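Local atomic coordinates of NDP-N-acetyl-D-galactosaminuronic acid dehydrogenase (Methanosarcina mazei Go1, PDB entry 3G79), a protein that probably oxidises UDP-N-acetylmannosamine to UDP-N-acetylmannosaminuronate, reducing two molecules of NAD+ for each sugar nucleotide. Residues 24-28 and 29-33; 94-97 and 98-101; 240-243 and 244-248; 318-321 and 322-325. All coordinates share one frame; numbering follows the deposited sequence.

Interaction 1. Residues 24-28 and 29-33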
loop_
_atom_site.group_PDB
_atom_site.type_symbol
_atom_site.label_atom_id
_atom_site.label_comp_id
_atom_site.label_asym_id
_atom_site.label_seq_id
_atom_site.Cartn_x
_atom_site.Cartn_y
_atom_site.Cartn_z
ATOM N N LEU A 24 -26.772 -1.379 25.280
ATOM C CA LEU A 24 -26.062 -1.249 26.542
ATOM C C LEU A 24 -24.857 -0.370 26.312
ATOM O O LEU A 24 -24.054 -0.637 25.390
ATOM C CB LEU A 24 -25.564 -2.602 27.044
ATOM C CG LEU A 24 -26.431 -3.514 27.896
ATOM C CD1 LEU A 24 -27.301 -4.339 27.025
ATOM C CD2 LEU A 24 -25.541 -4.403 28.714
ATOM N N GLY A 25 -24.706 0.657 27.152
ATOM C CA GLY A 25 -23.563 1.574 27.008
ATOM C C GLY A 25 -24.030 2.949 26.563
ATOM O O GLY A 25 -23.931 3.323 25.358
ATOM N N MET A 26 -24.545 3.716 27.528
ATOM C CA MET A 26 -25.021 5.045 27.199
ATOM C C MET A 26 -23.869 6.084 27.098
ATOM O O MET A 26 -23.805 7.055 27.851
ATOM C CB MET A 26 -26.175 5.454 28.115
ATOM C CG MET A 26 -27.462 4.630 27.894
ATOM S SD MET A 26 -28.140 4.563 26.189
ATOM C CE MET A 26 -29.519 5.532 26.396
ATOM N N GLY A 27 -22.972 5.860 26.127
ATOM C CA GLY A 27 -21.778 6.696 25.933
ATOM C C GLY A 27 -21.746 7.442 24.606
ATOM O O GLY A 27 -22.778 7.585 23.933
ATOM N N TYR A 28 -20.564 7.916 24.203
ATOM C CA TYR A 28 -20.520 8.717 22.988
ATOM C C TYR A 28 -21.092 7.986 21.760
ATOM O O TYR A 28 -21.772 8.624 20.965
ATOM C CB TYR A 28 -19.185 9.482 22.759
ATOM C CG TYR A 28 -17.923 8.669 22.520
ATOM C CD1 TYR A 28 -17.072 8.312 23.579
ATOM C CD2 TYR A 28 -17.541 8.309 21.232
ATOM C CE1 TYR A 28 -15.894 7.556 23.360
ATOM C CE2 TYR A 28 -16.358 7.561 20.993
ATOM C CZ TYR A 28 -15.554 7.186 22.066
ATOM O OH TYR A 28 -14.408 6.460 21.822
ATOM N N VAL A 29 -20.907 6.661 21.666
ATOM C CA VAL A 29 -21.404 5.824 20.549
ATOM C C VAL A 29 -22.747 5.114 20.768
ATOM O O VAL A 29 -23.527 4.931 19.831
ATOM C CB VAL A 29 -20.373 4.732 20.129
ATOM C CG1 VAL A 29 -19.240 5.334 19.338
ATOM C CG2 VAL A 29 -19.833 3.994 21.322
ATOM N N GLY A 30 -23.024 4.694 21.998
ATOM C CA GLY A 30 -24.223 3.919 22.238
ATOM C C GLY A 30 -25.464 4.796 22.220
ATOM O O GLY A 30 -26.566 4.317 21.896
ATOM N N ILE A 31 -25.320 6.073 22.571
ATOM C CA ILE A 31 -26.497 6.958 22.526
ATOM C C ILE A 31 -26.963 7.216 21.059
ATOM O O ILE A 31 -28.144 7.031 20.748
ATOM C CB ILE A 31 -26.299 8.262 23.301
ATOM C CG1 ILE A 31 -25.772 7.953 24.712
ATOM C CG2 ILE A 31 -27.611 9.067 23.287
ATOM C CD1 ILE A 31 -26.015 9.017 25.820
ATOM N N PRO A 32 -26.038 7.615 20.148
ATOM C CA PRO A 32 -26.470 7.813 18.740
ATOM C C PRO A 32 -27.046 6.530 18.172
ATOM O O PRO A 32 -28.166 6.533 17.648
ATOM C CB PRO A 32 -25.162 8.204 18.016
ATOM C CG PRO A 32 -24.326 8.849 19.083
ATOM C CD PRO A 32 -24.609 7.953 20.309
ATOM N N ALA A 33 -26.291 5.441 18.331
ATOM C CA ALA A 33 -26.711 4.109 17.905
ATOM C C ALA A 33 -28.111 3.809 18.340
ATOM O O ALA A 33 -28.953 3.564 17.495
ATOM C CB ALA A 33 -25.750 3.039 18.404
HETATM O O HOH W 1 -21.152 3.975 24.388
#

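Interaction 2. Residues 94-97 and 98-101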
loop_
_atom_site.group_PDB
_atom_site.type_symbol
_atom_site.label_atom_id
_atom_site.label_comp_id
_atom_site.label_asym_id
_atom_site.label_seq_id
_atom_site.Cartn_x
_atom_site.Cartn_y
_atom_site.Cartn_z
ATOM N N PRO A 94 -32.473 1.524 34.112
ATOM C CA PRO A 94 -31.474 0.855 34.998
ATOM C C PRO A 94 -31.775 -0.642 35.167
ATOM O O PRO A 94 -31.021 -1.394 35.804
ATOM C CB PRO A 94 -31.684 1.583 36.331
ATOM C CG PRO A 94 -33.197 1.935 36.307
ATOM C CD PRO A 94 -33.374 2.414 34.894
ATOM N N ASP A 95 -32.881 -1.051 34.569
ATOM C CA ASP A 95 -33.433 -2.368 34.765
ATOM C C ASP A 95 -33.065 -3.360 33.634
ATOM O O ASP A 95 -33.822 -3.587 32.690
ATOM C CB ASP A 95 -34.959 -2.245 34.961
ATOM C CG ASP A 95 -35.605 -3.561 35.240
ATOM O OD1 ASP A 95 -34.841 -4.506 35.578
ATOM O OD2 ASP A 95 -36.850 -3.636 35.131
ATOM N N PHE A 96 -31.912 -3.995 33.810
ATOM C CA PHE A 96 -31.330 -4.932 32.861
ATOM C C PHE A 96 -32.148 -6.187 32.569
ATOM O O PHE A 96 -31.985 -6.827 31.494
ATOM C CB PHE A 96 -29.983 -5.324 33.366
ATOM C CG PHE A 96 -28.962 -4.277 33.179
ATOM C CD1 PHE A 96 -28.117 -4.310 32.076
ATOM C CD2 PHE A 96 -28.810 -3.257 34.112
ATOM C CE1 PHE A 96 -27.133 -3.351 31.910
ATOM C CE2 PHE A 96 -27.831 -2.287 33.938
ATOM C CZ PHE A 96 -27.001 -2.329 32.840
ATOM N N SER A 97 -33.025 -6.516 33.521
ATOM C CA SER A 97 -33.930 -7.664 33.419
ATOM C C SER A 97 -34.774 -7.566 32.171
ATOM O O SER A 97 -35.122 -8.578 31.572
ATOM C CB SER A 97 -34.819 -7.803 34.676
ATOM O OG SER A 97 -35.971 -6.980 34.594
ATOM N N ARG A 98 -35.095 -6.346 31.778
ATOM C CA ARG A 98 -35.845 -6.100 30.538
ATOM C C ARG A 98 -35.111 -6.427 29.220
ATOM O O ARG A 98 -35.688 -6.293 28.130
ATOM C CB ARG A 98 -36.243 -4.637 30.457
ATOM C CG ARG A 98 -37.112 -4.138 31.535
ATOM C CD ARG A 98 -37.930 -3.068 30.871
ATOM N NE ARG A 98 -38.201 -1.947 31.739
ATOM C CZ ARG A 98 -38.702 -0.790 31.319
ATOM N NH1 ARG A 98 -38.992 -0.602 30.015
ATOM N NH2 ARG A 98 -38.922 0.166 32.237
ATOM N N ILE A 99 -33.836 -6.773 29.299
ATOM C CA ILE A 99 -33.148 -7.360 28.144
ATOM C C ILE A 99 -34.014 -8.545 27.699
ATOM O O ILE A 99 -34.247 -8.779 26.494
ATOM C CB ILE A 99 -31.702 -7.820 28.514
ATOM C CG1 ILE A 99 -30.772 -6.601 28.666
ATOM C CG2 ILE A 99 -31.150 -8.832 27.506
ATOM C CD1 ILE A 99 -29.588 -6.896 29.577
ATOM N N SER A 100 -34.556 -9.249 28.684
ATOM C CA SER A 100 -35.454 -10.342 28.381
ATOM C C SER A 100 -36.536 -10.056 27.352
ATOM O O SER A 100 -36.934 -10.983 26.644
ATOM C CB SER A 100 -36.017 -10.978 29.636
ATOM O OG SER A 100 -35.090 -11.943 30.099
ATOM N N GLU A 101 -37.011 -8.816 27.260
ATOM C CA GLU A 101 -38.153 -8.526 26.396
ATOM C C GLU A 101 -37.735 -8.325 24.918
ATOM O O GLU A 101 -38.582 -8.081 24.072
ATOM C CB GLU A 101 -38.891 -7.251 26.860
ATOM C CG GLU A 101 -39.240 -7.104 28.381
ATOM C CD GLU A 101 -39.549 -5.635 28.793
ATOM O OE1 GLU A 101 -40.202 -5.427 29.857
ATOM O OE2 GLU A 101 -39.149 -4.702 28.048
#

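Interaction 3. Residues 240-243 and 244-248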
loop_
_atom_site.group_PDB
_atom_site.type_symbol
_atom_site.label_atom_id
_atom_site.label_comp_id
_atom_site.label_asym_id
_atom_site.label_seq_id
_atom_site.Cartn_x
_atom_site.Cartn_y
_atom_site.Cartn_z
ATOM N N THR A 240 -3.021 -2.065 10.550
ATOM C CA THR A 240 -1.819 -2.740 10.084
ATOM C C THR A 240 -1.348 -2.294 8.649
ATOM O O THR A 240 -0.183 -1.908 8.433
ATOM C CB THR A 240 -2.065 -4.267 10.204
ATOM O OG1 THR A 240 -2.091 -4.615 11.602
ATOM C CG2 THR A 240 -0.980 -5.086 9.478
ATOM N N PHE A 241 -2.268 -2.310 7.687
ATOM C CA PHE A 241 -1.930 -1.979 6.311
ATOM C C PHE A 241 -1.524 -0.521 6.205
ATOM O O PHE A 241 -0.560 -0.210 5.516
ATOM C CB PHE A 241 -3.093 -2.348 5.372
ATOM C CG PHE A 241 -3.042 -3.762 4.915
ATOM C CD1 PHE A 241 -2.804 -4.790 5.816
ATOM C CD2 PHE A 241 -3.173 -4.076 3.578
ATOM C CE1 PHE A 241 -2.730 -6.104 5.389
ATOM C CE2 PHE A 241 -3.082 -5.390 3.145
ATOM C CZ PHE A 241 -2.878 -6.402 4.043
ATOM N N ARG A 242 -2.229 0.354 6.931
ATOM C CA ARG A 242 -1.855 1.776 7.029
ATOM C C ARG A 242 -0.467 1.896 7.638
ATOM O O ARG A 242 0.390 2.557 7.070
ATOM C CB ARG A 242 -2.883 2.662 7.815
ATOM C CG ARG A 242 -2.295 4.038 8.249
ATOM C CD ARG A 242 -3.309 5.171 8.523
ATOM N NE ARG A 242 -3.655 5.808 7.264
ATOM C CZ ARG A 242 -3.537 7.104 6.982
ATOM N NH1 ARG A 242 -3.126 7.986 7.900
ATOM N NH2 ARG A 242 -3.859 7.506 5.759
ATOM N N ASP A 243 -0.252 1.221 8.766
ATOM C CA ASP A 243 1.021 1.225 9.451
ATOM C C ASP A 243 2.136 0.789 8.523
ATOM O O ASP A 243 3.194 1.386 8.470
ATOM C CB ASP A 243 0.957 0.348 10.704
ATOM C CG ASP A 243 2.219 0.420 11.524
ATOM O OD1 ASP A 243 2.808 1.512 11.640
ATOM O OD2 ASP A 243 2.644 -0.612 12.063
ATOM N N LEU A 244 1.885 -0.243 7.757
ATOM C CA LEU A 244 2.820 -0.668 6.724
ATOM C C LEU A 244 3.045 0.363 5.615
ATOM O O LEU A 244 4.197 0.529 5.178
ATOM C CB LEU A 244 2.394 -2.019 6.141
ATOM C CG LEU A 244 3.217 -2.470 4.930
ATOM C CD1 LEU A 244 4.679 -2.808 5.315
ATOM C CD2 LEU A 244 2.571 -3.646 4.274
ATOM N N GLN A 245 1.999 1.070 5.163
ATOM C CA GLN A 245 2.260 2.082 4.119
ATOM C C GLN A 245 3.154 3.192 4.632
ATOM O O GLN A 245 3.932 3.816 3.875
ATOM C CB GLN A 245 1.027 2.609 3.333
ATOM C CG GLN A 245 -0.224 2.850 4.089
ATOM C CD GLN A 245 -1.548 2.926 3.243
ATOM O OE1 GLN A 245 -2.623 2.545 3.764
ATOM N NE2 GLN A 245 -1.477 3.419 1.990
ATOM N N ILE A 246 3.088 3.410 5.939
ATOM C CA ILE A 246 3.864 4.466 6.540
ATOM C C ILE A 246 5.282 3.977 6.690
ATOM O O ILE A 246 6.240 4.717 6.500
ATOM C CB ILE A 246 3.288 4.855 7.887
ATOM C CG1 ILE A 246 2.066 5.759 7.702
ATOM C CG2 ILE A 246 4.384 5.548 8.813
ATOM C CD1 ILE A 246 1.230 5.865 9.011
ATOM N N ALA A 247 5.433 2.727 7.066
ATOM C CA ALA A 247 6.756 2.234 7.240
ATOM C C ALA A 247 7.432 2.188 5.871
ATOM O O ALA A 247 8.616 2.511 5.789
ATOM C CB ALA A 247 6.776 0.898 7.944
ATOM N N ALA A 248 6.654 1.893 4.819
ATOM C CA ALA A 248 7.129 1.955 3.413
ATOM C C ALA A 248 7.790 3.243 2.986
ATOM O O ALA A 248 8.915 3.164 2.434
ATOM C CB ALA A 248 6.020 1.616 2.403
#

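Interaction 4. Residues 318-321 and 322-325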
loop_
_atom_site.group_PDB
_atom_site.type_symbol
_atom_site.label_atom_id
_atom_site.label_comp_id
_atom_site.label_asym_id
_atom_site.label_seq_id
_atom_site.Cartn_x
_atom_site.Cartn_y
_atom_site.Cartn_z
ATOM N N ALA A 318 11.515 -15.979 8.214
ATOM C CA ALA A 318 10.348 -15.100 8.362
ATOM C C ALA A 318 10.597 -13.700 8.869
ATOM O O ALA A 318 11.424 -12.969 8.382
ATOM C CB ALA A 318 9.305 -15.776 9.279
ATOM N N ASP A 319 9.872 -13.364 9.916
ATOM C CA ASP A 319 9.513 -11.995 10.257
ATOM C C ASP A 319 8.333 -11.679 9.387
ATOM O O ASP A 319 8.399 -11.719 8.158
ATOM C CB ASP A 319 10.654 -10.989 10.115
ATOM C CG ASP A 319 11.643 -11.041 11.288
ATOM O OD1 ASP A 319 11.683 -12.083 12.002
ATOM O OD2 ASP A 319 12.394 -10.043 11.479
ATOM N N SER A 320 7.216 -11.498 10.073
ATOM C CA SER A 320 6.012 -10.986 9.518
ATOM C C SER A 320 6.403 -9.652 8.988
ATOM O O SER A 320 7.089 -8.863 9.674
ATOM C CB SER A 320 5.023 -10.799 10.639
ATOM O OG SER A 320 3.935 -9.967 10.278
ATOM N N ILE A 321 5.973 -9.382 7.767
ATOM C CA ILE A 321 6.059 -8.033 7.228
ATOM C C ILE A 321 5.516 -6.990 8.201
ATOM O O ILE A 321 6.041 -5.893 8.290
ATOM C CB ILE A 321 5.306 -7.917 5.888
ATOM C CG1 ILE A 321 6.056 -8.702 4.819
ATOM C CG2 ILE A 321 5.220 -6.491 5.454
ATOM C CD1 ILE A 321 5.208 -9.014 3.652
ATOM N N TYR A 322 4.473 -7.305 8.934
ATOM C CA TYR A 322 3.850 -6.231 9.718
ATOM C C TYR A 322 4.732 -5.949 10.904
ATOM O O TYR A 322 4.939 -4.795 11.263
ATOM C CB TYR A 322 2.431 -6.598 10.160
ATOM C CG TYR A 322 1.621 -7.274 9.081
ATOM C CD1 TYR A 322 1.498 -6.706 7.786
ATOM C CD2 TYR A 322 0.947 -8.454 9.347
ATOM C CE1 TYR A 322 0.721 -7.317 6.782
ATOM C CE2 TYR A 322 0.170 -9.079 8.353
ATOM C CZ TYR A 322 0.061 -8.505 7.074
ATOM O OH TYR A 322 -0.721 -9.150 6.135
ATOM N N VAL A 323 5.307 -7.007 11.474
ATOM C CA VAL A 323 6.157 -6.887 12.668
ATOM C C VAL A 323 7.333 -5.967 12.333
ATOM O O VAL A 323 7.709 -5.109 13.138
ATOM C CB VAL A 323 6.603 -8.276 13.156
ATOM C CG1 VAL A 323 7.787 -8.197 14.186
ATOM C CG2 VAL A 323 5.409 -9.045 13.730
ATOM N N LEU A 324 7.851 -6.087 11.106
ATOM C CA LEU A 324 8.957 -5.280 10.693
ATOM C C LEU A 324 8.540 -3.913 10.196
ATOM O O LEU A 324 9.331 -2.961 10.235
ATOM C CB LEU A 324 9.874 -6.070 9.771
ATOM C CG LEU A 324 10.289 -5.511 8.423
ATOM C CD1 LEU A 324 11.790 -5.682 8.130
ATOM C CD2 LEU A 324 9.455 -6.290 7.452
ATOM N N ALA A 325 7.280 -3.754 9.833
ATOM C CA ALA A 325 6.733 -2.380 9.757
ATOM C C ALA A 325 6.755 -1.647 11.118
ATOM O O ALA A 325 7.137 -0.463 11.206
ATOM C CB ALA A 325 5.345 -2.384 9.216
#

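Interaction 1. Residues 24-28 and 29-33
Between G25 and G30 the backbone swings from the end of strand 20-24 into helix 30-39, through an inverse gamma turn centred on M26 and a bond from I31 N to G27 O (3.3 Å, 163° at the hydrogen) as the chain enters the helix. The carbonyl of G25 faces the helix start: its O lies 3.2 Å from G30 CA, a CA-H...O contact made possible by a residue with no side chain. A water links the same two glycines, donating to G25 O at 3.0 Å and accepting from G30 N at 3.1 Å.

Among the side chains, I31 turns CG1 beside its own backbone N (chi1 -50°), which brings that methylene against the bend, 3.1 Å from G27 O and 4.2 Å from M26 CB. P32 presses its CD against Y28 O at 3.0 Å. The side chains of Y28 and V29 run alongside each other, with Y28 CD2 3.9 Å from V29 CG1. On the buried side M26 meets L63, F90 and C92, while P32 rests on helix 188-194.

G25, G27 and G30 fit the GxGxxG fingerprint of a Rossmann fold, consistent with the NAD-binding role of this domain. Bare glycine backbone and a water at the helix start are what such a loop commonly offers the pyrophosphate of a dinucleotide, whose negative charge the helix N-terminus would favour.

Interaction 2. Residues 94-97 and 98-101
Residues 96-101 form a short 3-10 segment, which D95 O opens by accepting R98 N at 3.2 Å; I99 N then bonds F96 O at 2.9 Å and S100 N bonds S97 O at 3.0 Å. In each of these the donor stands above the carbonyl plane, as is common with i to i+3 spacing.

D95 closes the start of the turn. Its CG is anti to the backbone N (chi1 -177°), which carries OD1 forward to S97, where it receives S97 OG at 2.9 Å on its syn side but tilted out of the carboxylate plane, with a weak additional bond from S97 N. The other oxygen, OD2, lies next to R98, 3.6 Å from its CG and 4.0 Å from its NE, near the plane of the guanidinium and at its edge. That is beyond a salt bridge, and the two flat groups stand almost perpendicular, 81° apart. The attraction is therefore probably diffuse, and R98 NH2 has a long, weak ion pair with E91 as well.

On another side of the turn F96 and I99 lie alongside each other, the isoleucine CD1 meeting the ring edge 3.9 Å from F96 CD1.

This surface turn joins strand 90-93 to strand 104-107. F96, S97 and I99 lean on Y136 of helix 124-136, S100 OG bonds the Y136 carbonyl, and R98, I99 and E101 pack against strand 45-49.

Interaction 3. Residues 240-243 and 244-248
L244 N reaches T240 O at 2.7 Å, the first of four successive i to i+4 bonds that carry helix 228-258 through this turn. Q245 N is taken by F241 O at 2.9 Å and I246 N by R242 O at 3.0 Å, the last with the donor nearly along the C=O axis. D243 O receives two N-H groups: A247 N at 3.0 Å, and I246 N, whose main bond is to R242 O, in a weak one.

The side chains find partners both beyond the helix and on it. D243 holds CG anti to its backbone N (chi1 -175°), and OD1 forms a salt bridge with R326 and a hydrogen bond with N329, both of helix 321-345; OD2 is hydrogen-bonded too. T240 OG1 bonds weakly to T236 O, one turn back. Q245 instead lies back along the preceding turn, its CG 3.1 Å from R242 O and its OE1 3.4 Å from R242 CA. Beside it the aliphatic part of R242 crosses I246 at a slant, R242 CG meeting I246 CD1 at 4.0 Å. Q245 also packs on R280 and F241 on V282 of the second subunit, and L244 packs on A248 of the second subunit.

The backbone's polar groups are thus largely paired within the helix, and the buried carboxylate of D243 is matched by an arginine. Its charge is probably balanced there, and the salt bridge with its accompanying hydrogen bond ties helix 228-258 to helix 321-345 close to the contacts with the second subunit.

Interaction 4. Residues 318-321 and 322-325
The phenol ring of Y322 is met obliquely by the hydroxyl of S320, S320 OG lying 3.5 Å from Y322 CD2, and by the carbonyl carbon of I321. The Y322 side chain also touches T240, T298, L301 and E302, as well as Q251 of the second subunit, and its OH bonds A248 O of the second subunit.

S320 is the N-cap of helix 321-345. With OG anti to the backbone N (chi1 164°), the hydroxyl turns over the first turn and accepts Y322 N at 3.0 Å, the angle at the hydrogen being 141°, and V323 N in a weak bond at 3.5 Å. The same oxygen is hydrogen-bonded to E302 and to Q251 of the second subunit, so several partners fix its rotation. Its CB also rests 3.6 Å from V323 CG2. Behind the cap the helix proper begins, L324 N on S320 O and A325 N on I321 O, while L324 CD2 comes within 3.5 Å of I321 O.

This helix start lies between helix 228-258, which I321 and A325 touch through L244, and helix 293-305, which receives Y322 and V323. Across the dimer interface I321 and L324 pack reciprocally on L324 and I321 of the second subunit.

The four contacts divide by domain. Interactions 1 and 2 belong to the Rossmann domain, touching where L24 meets F96 and I99. Interaction 1 is partly buried and relies on bare glycine backbone and a water, whereas interaction 2 is a surface turn with a carboxylate that accepts from S97 and a loose charge pair. Interactions 3 and 4 are buried beside the second subunit and touch each other, with T240 CG2 3.4 Å from Y322 CD1. The former is the middle of a long helix with its backbone bonds in place, the latter a helix start capped by a serine. Interactions 1 and 3 are about 31 Å apart between centres.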